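Local coordinates for protein phosphomethylpyrimidine kinase (Pyrococcus furiosus, PDB 2PB9) that probably makes thiamine phosphate through its C-terminal ThiN domain, the part in this model, and phosphorylates hydroxymethylpyrimidine and its phosphate through its kinase part, at residues Val36-Leu41 and Ala81-Met86; Arg87-Tyr92 and Glu152-Ile157; Asp123-Pro128 and Leu160-Lys165. All coordinates share one frame; numbering follows the deposited sequence.

Contact 1: Val36-Leu41 and Ala81-Met86; sequences VYSLPL and AVLTYM
Strand 36-38 and helix 81-86 run 9.3 Å apart at their closest, with N-to-C directions 42° from parallel, and the gap is filled mainly by Val-36, Ser-38, Val-82 and the selenomethionine Met-86. The close-packed end is buried. Here the CG2 methyl of Val-36 meets CG1 of Val-82 at 4.2 Å, the two valines sliding past each other in opposite directions. The same CG1 methyl also reaches CB of Ser-38, so Val-82 covers two strand residues whose side chains both leave the backbone toward the helix.

One turn further along, Met-86 takes over. Its chi1 (-74°) and extended chi2 set SE beside Ser-38, 3.5 Å from OG, and the bend at chi3 (90°) then turns CE toward the carbonyl oxygen of Leu-39. Ser-38 OG stands anti to its own backbone N (chi1 170°) and hydrogen-bonds Leu-39 O at 2.7 Å, in the carbonyl plane and on a lone pair. The hydroxyl is thus satisfied within its own segment although it faces an apolar helix surface; Leu-83 CD1 flanks it at 3.7 Å.

Past Ser-38 the contact becomes more open to solvent. The chain has left the strand, Pro-40 is partly exposed, and Leu-41, exposed at the rim, lies along the outer end of Met-86. Tyr-37 points the other way, onto Ile-8 and Leu-12 of helix 5-21. Helices therefore cover both faces of the mixed sheet at this strand, the layered alpha/beta arrangement on which this ThiN domain is built.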
loop_
_atom_site.group_PDB
_atom_site.type_symbol
_atom_site.label_atom_id
_atom_site.label_comp_id
_atom_site.label_asym_id
_atom_site.label_seq_id
_atom_site.Cartn_x
_atom_site.Cartn_y
_atom_site.Cartn_z
ATOM N N VAL A 36 -8.735 -27.968 0.129
ATOM C CA VAL A 36 -8.995 -28.629 1.404
ATOM C C VAL A 36 -10.375 -29.222 1.592
ATOM O O VAL A 36 -11.331 -28.877 0.895
ATOM C CB VAL A 36 -8.739 -27.689 2.616
ATOM C CG1 VAL A 36 -7.330 -27.169 2.573
ATOM C CG2 VAL A 36 -9.755 -26.544 2.635
ATOM N N TYR A 37 -10.448 -30.128 2.557
ATOM C CA TYR A 37 -11.682 -30.799 2.918
ATOM C C TYR A 37 -11.578 -31.087 4.410
ATOM O O TYR A 37 -10.760 -31.892 4.857
ATOM C CB TYR A 37 -11.837 -32.083 2.119
ATOM C CG TYR A 37 -13.216 -32.696 2.200
ATOM C CD1 TYR A 37 -14.294 -31.983 2.733
ATOM C CD2 TYR A 37 -13.448 -33.989 1.721
ATOM C CE1 TYR A 37 -15.565 -32.541 2.789
ATOM C CE2 TYR A 37 -14.713 -34.554 1.768
ATOM C CZ TYR A 37 -15.762 -33.828 2.303
ATOM O OH TYR A 37 -17.005 -34.397 2.335
ATOM N N SER A 38 -12.413 -30.398 5.174
ATOM C CA SER A 38 -12.414 -30.508 6.619
ATOM C C SER A 38 -13.263 -31.635 7.180
ATOM O O SER A 38 -14.089 -32.224 6.481
ATOM C CB SER A 38 -12.893 -29.180 7.212
ATOM O OG SER A 38 -13.140 -29.299 8.592
ATOM N N LEU A 39 -13.026 -31.940 8.454
ATOM C CA LEU A 39 -13.812 -32.942 9.158
ATOM C C LEU A 39 -15.044 -32.149 9.541
ATOM O O LEU A 39 -14.995 -30.923 9.644
ATOM C CB LEU A 39 -13.114 -33.417 10.439
ATOM C CG LEU A 39 -11.973 -34.431 10.357
ATOM C CD1 LEU A 39 -11.258 -34.485 11.686
ATOM C CD2 LEU A 39 -12.521 -35.795 9.976
ATOM N N PRO A 40 -16.139 -32.856 9.734
ATOM C CA PRO A 40 -17.390 -32.206 10.133
ATOM C C PRO A 40 -17.365 -31.721 11.589
ATOM O O PRO A 40 -16.562 -32.233 12.370
ATOM C CB PRO A 40 -18.422 -33.338 10.065
ATOM C CG PRO A 40 -17.651 -34.561 10.370
ATOM C CD PRO A 40 -16.253 -34.301 9.883
ATOM N N LEU A 41 -18.183 -30.754 11.921
ATOM C CA LEU A 41 -18.217 -30.289 13.306
ATOM C C LEU A 41 -18.931 -31.385 14.109
ATOM O O LEU A 41 -19.699 -32.177 13.556
ATOM C CB LEU A 41 -18.994 -28.976 13.435
ATOM C CG LEU A 41 -18.559 -27.806 12.557
ATOM C CD1 LEU A 41 -18.771 -28.182 11.090
ATOM C CD2 LEU A 41 -19.366 -26.563 12.914
ATOM N N ALA A 81 -9.745 -20.518 6.895
ATOM C CA ALA A 81 -10.813 -19.899 6.125
ATOM C C ALA A 81 -12.057 -20.787 6.086
ATOM O O ALA A 81 -13.163 -20.335 6.408
ATOM C CB ALA A 81 -10.328 -19.628 4.709
ATOM N N VAL A 82 -11.872 -22.045 5.686
ATOM C CA VAL A 82 -12.986 -22.977 5.594
ATOM C C VAL A 82 -13.542 -23.260 6.979
ATOM O O VAL A 82 -14.750 -23.389 7.155
ATOM C CB VAL A 82 -12.571 -24.318 4.900
ATOM C CG1 VAL A 82 -12.080 -25.331 5.915
ATOM C CG2 VAL A 82 -13.739 -24.891 4.153
ATOM N N LEU A 83 -12.657 -23.327 7.963
ATOM C CA LEU A 83 -13.052 -23.598 9.333
ATOM C C LEU A 83 -13.948 -22.463 9.826
ATOM O O LEU A 83 -15.011 -22.707 10.397
ATOM C CB LEU A 83 -11.794 -23.748 10.208
ATOM C CG LEU A 83 -11.700 -24.970 11.152
ATOM C CD1 LEU A 83 -12.316 -26.203 10.511
ATOM C CD2 LEU A 83 -10.244 -25.232 11.502
ATOM N N THR A 84 -13.527 -21.225 9.581
ATOM C CA THR A 84 -14.288 -20.041 9.983
ATOM C C THR A 84 -15.613 -19.965 9.217
ATOM O O THR A 84 -16.658 -19.588 9.763
ATOM C CB THR A 84 -13.467 -18.753 9.716
ATOM O OG1 THR A 84 -12.393 -18.674 10.657
ATOM C CG2 THR A 84 -14.339 -17.501 9.819
ATOM N N TYR A 85 -15.555 -20.325 7.941
ATOM C CA TYR A 85 -16.725 -20.306 7.080
ATOM C C TYR A 85 -17.782 -21.269 7.628
ATOM O O TYR A 85 -18.972 -20.971 7.605
ATOM C CB TYR A 85 -16.303 -20.711 5.670
ATOM C CG TYR A 85 -17.365 -20.571 4.614
ATOM C CD1 TYR A 85 -17.397 -19.457 3.767
ATOM C CD2 TYR A 85 -18.294 -21.592 4.400
ATOM C CE1 TYR A 85 -18.323 -19.367 2.727
ATOM C CE2 TYR A 85 -19.221 -21.521 3.365
ATOM C CZ TYR A 85 -19.230 -20.408 2.530
ATOM O OH TYR A 85 -20.139 -20.358 1.495
HETATM N N MSE A 86 -17.335 -22.420 8.131
HETATM C CA MSE A 86 -18.244 -23.425 8.685
HETATM C C MSE A 86 -19.036 -22.891 9.877
HETATM O O MSE A 86 -20.140 -23.356 10.165
HETATM C CB MSE A 86 -17.462 -24.681 9.085
HETATM C CG MSE A 86 -17.028 -25.517 7.884
HETATM SE SE MSE A 86 -15.611 -26.806 8.218
HETATM C CE MSE A 86 -16.677 -28.332 8.734
#

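Contact 2: Arg87-Tyr92 and Glu152-Ile157; sequences RFYPEY and ERPDII
A type I beta turn from Tyr-89 to Tyr-92, closed by the bond from Tyr-92 N to Tyr-89 O, lies in the loop that links helix 77-86 to strand 94-98 in the ThiN alpha/beta fold. Its two end residues hold their rings against Arg-153, just ahead of the corner at Asp-155 in the sheet segment 154-159.

Two CH-pi contacts carry the apolar part. Arg-153 leaves its backbone with CG anti to N (chi1 179°), so its aliphatic part crosses the Tyr-89 ring obliquely; CG sits almost exactly over the centre of one face, 3.3 Å from the centroid. CD lies over a face of Tyr-92, 3.9 Å from that centroid and displaced toward the rim. The bend at chi3 (61°) then turns NE and the guanidinium against CZ and OH of the same ring.

Flat groups come next. The guanidinium stands nearly perpendicular to the Tyr-89 ring but within 27° of the Tyr-92 plane, and Tyr-92 meets it tip to tip, with CZ and OH over one guanidinium face. The phenol oxygen is close to NE and NH2, yet at a poor angle for hydrogen bonding.

Charge and polar bonds come last. Tyr-85 OH bonds Arg-153 NH1 as well as Pro-154 O, tying the same arginine to helix 77-86. Asp-155 forms a salt bridge inside its own segment, with a weak bond from NH1 and a better one from NH2. The NH2 atom of Arg-153 reaches Asp-155 OD1 at 2.6 Å, nearly in the guanidinium plane but from above the plane of the carboxylate.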
loop_
_atom_site.group_PDB
_atom_site.type_symbol
_atom_site.label_atom_id
_atom_site.label_comp_id
_atom_site.label_asym_id
_atom_site.label_seq_id
_atom_site.Cartn_x
_atom_site.Cartn_y
_atom_site.Cartn_z
ATOM N N ARG A 87 -18.465 -21.917 10.575
ATOM C CA ARG A 87 -19.138 -21.322 11.715
ATOM C C ARG A 87 -20.455 -20.698 11.258
ATOM O O ARG A 87 -21.314 -20.370 12.076
ATOM C CB ARG A 87 -18.249 -20.251 12.347
ATOM C CG ARG A 87 -17.521 -20.713 13.597
ATOM C CD ARG A 87 -16.389 -19.768 13.964
ATOM N NE ARG A 87 -16.834 -18.381 14.036
ATOM C CZ ARG A 87 -16.010 -17.336 14.019
ATOM N NH1 ARG A 87 -14.694 -17.527 13.935
ATOM N NH2 ARG A 87 -16.503 -16.100 14.065
ATOM N N PHE A 88 -20.606 -20.549 9.946
ATOM C CA PHE A 88 -21.804 -19.959 9.370
ATOM C C PHE A 88 -22.552 -20.959 8.503
ATOM O O PHE A 88 -23.777 -20.941 8.436
ATOM C CB PHE A 88 -21.413 -18.736 8.549
ATOM C CG PHE A 88 -20.754 -17.665 9.361
ATOM C CD1 PHE A 88 -21.512 -16.744 10.068
ATOM C CD2 PHE A 88 -19.372 -17.612 9.466
ATOM C CE1 PHE A 88 -20.901 -15.786 10.867
ATOM C CE2 PHE A 88 -18.756 -16.657 10.264
ATOM C CZ PHE A 88 -19.524 -15.743 10.966
ATOM N N TYR A 89 -21.807 -21.829 7.833
ATOM C CA TYR A 89 -22.397 -22.847 6.982
ATOM C C TYR A 89 -21.593 -24.101 7.208
ATOM O O TYR A 89 -20.706 -24.430 6.421
ATOM C CB TYR A 89 -22.320 -22.432 5.525
ATOM C CG TYR A 89 -22.831 -21.038 5.306
ATOM C CD1 TYR A 89 -21.968 -19.939 5.372
ATOM C CD2 TYR A 89 -24.186 -20.806 5.056
ATOM C CE1 TYR A 89 -22.443 -18.644 5.188
ATOM C CE2 TYR A 89 -24.669 -19.521 4.870
ATOM C CZ TYR A 89 -23.796 -18.443 4.934
ATOM O OH TYR A 89 -24.278 -17.171 4.723
ATOM N N PRO A 90 -21.891 -24.815 8.303
ATOM C CA PRO A 90 -21.228 -26.055 8.712
ATOM C C PRO A 90 -21.167 -27.180 7.682
ATOM O O PRO A 90 -20.423 -28.134 7.860
ATOM C CB PRO A 90 -21.985 -26.446 9.984
ATOM C CG PRO A 90 -23.338 -25.795 9.806
ATOM C CD PRO A 90 -22.966 -24.464 9.248
ATOM N N GLU A 91 -21.935 -27.070 6.605
ATOM C CA GLU A 91 -21.924 -28.099 5.572
ATOM C C GLU A 91 -20.821 -27.866 4.548
ATOM O O GLU A 91 -20.456 -28.768 3.799
ATOM C CB GLU A 91 -23.271 -28.145 4.851
ATOM C CG GLU A 91 -24.441 -28.436 5.769
ATOM C CD GLU A 91 -24.363 -29.822 6.392
ATOM O OE1 GLU A 91 -23.310 -30.152 6.989
ATOM O OE2 GLU A 91 -25.356 -30.580 6.286
ATOM N N TYR A 92 -20.280 -26.656 4.519
ATOM C CA TYR A 92 -19.242 -26.338 3.555
ATOM C C TYR A 92 -17.843 -26.498 4.106
ATOM O O TYR A 92 -17.229 -25.533 4.561
ATOM C CB TYR A 92 -19.453 -24.921 3.031
ATOM C CG TYR A 92 -20.707 -24.809 2.211
ATOM C CD1 TYR A 92 -21.963 -24.958 2.802
ATOM C CD2 TYR A 92 -20.640 -24.645 0.829
ATOM C CE1 TYR A 92 -23.125 -24.959 2.037
ATOM C CE2 TYR A 92 -21.798 -24.642 0.048
ATOM C CZ TYR A 92 -23.036 -24.803 0.661
ATOM O OH TYR A 92 -24.176 -24.823 -0.104
ATOM N N GLU A 152 -27.184 -13.592 1.425
ATOM C CA GLU A 152 -27.107 -15.011 1.109
ATOM C C GLU A 152 -25.733 -15.580 1.459
ATOM O O GLU A 152 -24.893 -14.900 2.056
ATOM C CB GLU A 152 -27.388 -15.241 -0.382
ATOM C CG GLU A 152 -28.569 -14.456 -0.934
ATOM C CD GLU A 152 -28.275 -12.967 -1.048
ATOM O OE1 GLU A 152 -27.534 -12.572 -1.977
ATOM O OE2 GLU A 152 -28.772 -12.192 -0.202
ATOM N N ARG A 153 -25.518 -16.838 1.089
ATOM C CA ARG A 153 -24.246 -17.501 1.335
ATOM C C ARG A 153 -23.326 -17.303 0.134
ATOM O O ARG A 153 -23.661 -17.658 -0.998
ATOM C CB ARG A 153 -24.445 -19.000 1.569
ATOM C CG ARG A 153 -23.145 -19.755 1.813
ATOM C CD ARG A 153 -23.360 -21.261 1.875
ATOM N NE ARG A 153 -23.905 -21.777 0.630
ATOM C CZ ARG A 153 -23.281 -21.688 -0.540
ATOM N NH1 ARG A 153 -22.090 -21.106 -0.616
ATOM N NH2 ARG A 153 -23.853 -22.167 -1.636
ATOM N N PRO A 154 -22.151 -16.716 0.366
ATOM C CA PRO A 154 -21.244 -16.514 -0.760
ATOM C C PRO A 154 -20.382 -17.735 -1.071
ATOM O O PRO A 154 -19.576 -18.167 -0.253
ATOM C CB PRO A 154 -20.424 -15.304 -0.322
ATOM C CG PRO A 154 -20.356 -15.467 1.153
ATOM C CD PRO A 154 -21.758 -15.890 1.521
ATOM N N ASP A 155 -20.575 -18.292 -2.259
ATOM C CA ASP A 155 -19.802 -19.446 -2.703
ATOM C C ASP A 155 -18.388 -18.979 -3.010
ATOM O O ASP A 155 -17.434 -19.751 -2.919
ATOM C CB ASP A 155 -20.417 -20.034 -3.973
ATOM C CG ASP A 155 -21.817 -20.543 -3.749
ATOM O OD1 ASP A 155 -21.946 -21.718 -3.346
ATOM O OD2 ASP A 155 -22.779 -19.761 -3.958
ATOM N N ILE A 156 -18.281 -17.709 -3.391
ATOM C CA ILE A 156 -17.001 -17.098 -3.729
ATOM C C ILE A 156 -16.709 -15.888 -2.862
ATOM O O ILE A 156 -17.530 -14.981 -2.722
ATOM C CB ILE A 156 -16.952 -16.605 -5.188
ATOM C CG1 ILE A 156 -17.402 -17.708 -6.135
ATOM C CG2 ILE A 156 -15.546 -16.138 -5.530
ATOM C CD1 ILE A 156 -18.902 -17.871 -6.158
ATOM N N ILE A 157 -15.522 -15.889 -2.283
ATOM C CA ILE A 157 -15.075 -14.786 -1.457
ATOM C C ILE A 157 -13.676 -14.467 -1.965
ATOM O O ILE A 157 -12.860 -15.365 -2.173
ATOM C CB ILE A 157 -15.034 -15.180 0.041
ATOM C CG1 ILE A 157 -16.451 -15.510 0.529
ATOM C CG2 ILE A 157 -14.433 -14.035 0.868
ATOM C CD1 ILE A 157 -16.536 -15.956 1.971
#

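Contact 3: Asp123-Pro128 and Leu160-Lys165; sequences DRREEP and LGDVGK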
loop_
_atom_site.group_PDB
_atom_site.type_symbol
_atom_site.label_atom_id
_atom_site.label_comp_id
_atom_site.label_asym_id
_atom_site.label_seq_id
_atom_site.Cartn_x
_atom_site.Cartn_y
_atom_site.Cartn_z
ATOM N N ASP A 123 -12.026 -6.347 2.383
ATOM C CA ASP A 123 -10.888 -5.495 2.091
ATOM C C ASP A 123 -10.132 -5.255 3.381
ATOM O O ASP A 123 -10.680 -4.711 4.334
ATOM C CB ASP A 123 -11.371 -4.171 1.487
ATOM C CG ASP A 123 -10.232 -3.224 1.157
ATOM O OD1 ASP A 123 -9.080 -3.679 1.003
ATOM O OD2 ASP A 123 -10.494 -2.013 1.037
ATOM N N ARG A 124 -8.874 -5.675 3.402
ATOM C CA ARG A 124 -8.029 -5.528 4.574
ATOM C C ARG A 124 -7.812 -4.067 4.958
ATOM O O ARG A 124 -7.412 -3.768 6.091
ATOM C CB ARG A 124 -6.685 -6.220 4.326
ATOM C CG ARG A 124 -6.785 -7.732 4.298
ATOM C CD ARG A 124 -5.547 -8.405 3.710
ATOM N NE ARG A 124 -5.642 -9.858 3.848
ATOM C CZ ARG A 124 -4.870 -10.744 3.221
ATOM N NH1 ARG A 124 -3.914 -10.344 2.383
ATOM N NH2 ARG A 124 -5.067 -12.042 3.434
ATOM N N ARG A 125 -8.067 -3.157 4.022
ATOM C CA ARG A 125 -7.895 -1.743 4.314
ATOM C C ARG A 125 -8.973 -1.276 5.282
ATOM O O ARG A 125 -8.811 -0.271 5.973
ATOM C CB ARG A 125 -7.937 -0.911 3.030
ATOM C CG ARG A 125 -6.584 -0.753 2.367
ATOM C CD ARG A 125 -6.681 0.124 1.133
ATOM N NE ARG A 125 -7.711 -0.382 0.236
ATOM C CZ ARG A 125 -7.964 0.091 -0.981
ATOM N NH1 ARG A 125 -7.263 1.106 -1.478
ATOM N NH2 ARG A 125 -8.925 -0.466 -1.709
ATOM N N GLU A 126 -10.070 -2.021 5.342
ATOM C CA GLU A 126 -11.167 -1.665 6.236
ATOM C C GLU A 126 -11.073 -2.470 7.535
ATOM O O GLU A 126 -12.018 -2.521 8.327
ATOM C CB GLU A 126 -12.504 -1.914 5.529
ATOM C CG GLU A 126 -12.540 -1.328 4.114
ATOM C CD GLU A 126 -13.922 -1.336 3.487
ATOM O OE1 GLU A 126 -14.795 -0.579 3.957
ATOM O OE2 GLU A 126 -14.138 -2.095 2.520
ATOM N N GLU A 127 -9.909 -3.076 7.752
ATOM C CA GLU A 127 -9.670 -3.889 8.932
ATOM C C GLU A 127 -9.190 -3.114 10.160
ATOM O O GLU A 127 -8.250 -2.322 10.098
ATOM C CB GLU A 127 -8.677 -5.004 8.591
ATOM C CG GLU A 127 -8.158 -5.806 9.776
ATOM C CD GLU A 127 -7.248 -6.978 9.360
ATOM O OE1 GLU A 127 -6.599 -6.901 8.282
ATOM O OE2 GLU A 127 -7.163 -7.975 10.124
ATOM N N PRO A 128 -9.859 -3.333 11.298
ATOM C CA PRO A 128 -9.521 -2.679 12.558
ATOM C C PRO A 128 -8.080 -2.989 12.908
ATOM O O PRO A 128 -7.681 -4.154 12.968
ATOM C CB PRO A 128 -10.500 -3.307 13.537
ATOM C CG PRO A 128 -11.711 -3.544 12.676
ATOM C CD PRO A 128 -11.098 -4.123 11.435
ATOM N N LEU A 160 -8.702 -8.099 -2.690
ATOM C CA LEU A 160 -7.618 -7.514 -3.474
ATOM C C LEU A 160 -6.331 -7.535 -2.642
ATOM O O LEU A 160 -6.368 -7.769 -1.432
ATOM C CB LEU A 160 -7.958 -6.072 -3.853
ATOM C CG LEU A 160 -9.214 -5.836 -4.683
ATOM C CD1 LEU A 160 -9.376 -4.351 -4.941
ATOM C CD2 LEU A 160 -9.109 -6.594 -5.984
ATOM N N GLY A 161 -5.200 -7.266 -3.283
ATOM C CA GLY A 161 -3.936 -7.304 -2.572
ATOM C C GLY A 161 -3.709 -6.214 -1.548
ATOM O O GLY A 161 -4.437 -5.227 -1.504
ATOM N N ASP A 162 -2.691 -6.412 -0.715
ATOM C CA ASP A 162 -2.308 -5.449 0.318
ATOM C C ASP A 162 -0.790 -5.454 0.389
ATOM O O ASP A 162 -0.152 -6.312 -0.219
ATOM C CB ASP A 162 -2.921 -5.825 1.667
ATOM C CG ASP A 162 -4.409 -5.500 1.737
ATOM O OD1 ASP A 162 -4.780 -4.293 1.751
ATOM O OD2 ASP A 162 -5.210 -6.457 1.766
ATOM N N VAL A 163 -0.200 -4.508 1.116
ATOM C CA VAL A 163 1.260 -4.451 1.176
ATOM C C VAL A 163 1.857 -5.801 1.564
ATOM O O VAL A 163 1.501 -6.388 2.582
ATOM C CB VAL A 163 1.754 -3.351 2.150
ATOM C CG1 VAL A 163 3.283 -3.264 2.116
ATOM C CG2 VAL A 163 1.152 -2.009 1.756
ATOM N N GLY A 164 2.754 -6.291 0.715
ATOM C CA GLY A 164 3.393 -7.569 0.950
ATOM C C GLY A 164 2.485 -8.776 0.766
ATOM O O GLY A 164 2.957 -9.906 0.862
ATOM N N LYS A 165 1.195 -8.565 0.495
ATOM C CA LYS A 165 0.268 -9.691 0.341
ATOM C C LYS A 165 -0.527 -9.646 -0.955
ATOM O O LYS A 165 -1.108 -8.619 -1.309
ATOM C CB LYS A 165 -0.711 -9.736 1.523
ATOM C CG LYS A 165 -0.053 -9.695 2.899
ATOM C CD LYS A 165 -1.101 -9.610 4.000
ATOM C CE LYS A 165 -0.533 -9.037 5.316
ATOM N NZ LYS A 165 0.444 -9.928 6.028
HETATM O O HOH W 1 -7.445 -6.100 0.925
#
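Both segments are tight bends. Residues 123-128 pass through a short 3-10 segment at 124-125, with Glu-126 N bonded to Asp-123 O, and end at Pro-128, the N-cap of helix 129-133. Residues 160-165 close a type II turn from Asp-162 to Lys-165 through backbone bonds in both directions; Gly-164 takes its positive phi (71°). The bends come nearest at Asp-123 and Leu-160, with CA atoms 6.8 Å apart.

A water sits between them. It accepts from Arg-124 N at 2.9 Å and lies within bonding reach of Asp-123 OD1 and the less surely placed Asp-162 OD2, which, with atoms elsewhere, compete for its two protons. OD1 of Asp-123 comes within 4.4 Å of OD1 of Asp-162, a repulsion the water and nearby arginines probably ease.

These loops follow neighbouring strands of the ThiN sheet, 118-121 and 154-159, and lie at the tetramer interface. Arg-125 of the second subunit forms salt bridges with both Asp-123 and Asp-162, while Arg-125 of this chain reciprocates with Asp-123 of that subunit.

Arg-124, extended from CG to NE, crosses Asp-162 obliquely; its NE is 4.0 Å from OD2, too far to count as a salt bridge. Farther out it crosses Lys-165 at about a right angle, and its NH1 rests against the lysine's aliphatic part, 3.3 Å from CD. The Lys-165 chain bends at chi4, and NZ ends 5.7 Å from NH1 of Arg-124.

Overall arrangement
Contacts 1 and 2 are neighbours, their centres 10 Å apart, and segment 81-86 runs straight into segment 87-92. Tyr-85, from a segment of contact 1, packs on contact 2 with its CE2 3.4 Å from CB of Tyr-92, while Met-86 CG packs on Tyr-92 O at 3.3 Å. Both reach the seven-stranded sheet. Contact 3 lies apart, with its centre 23 Å from that of contact 1 and 22 Å from that of contact 2, where loops of this chain face other subunits; strand 154-159 nevertheless leads from contact 2 toward it. A bound phosphate, probably from the crystallisation liquor, sits about 5 Å from the Val-36 side chain in contact 1 and may mark a pocket.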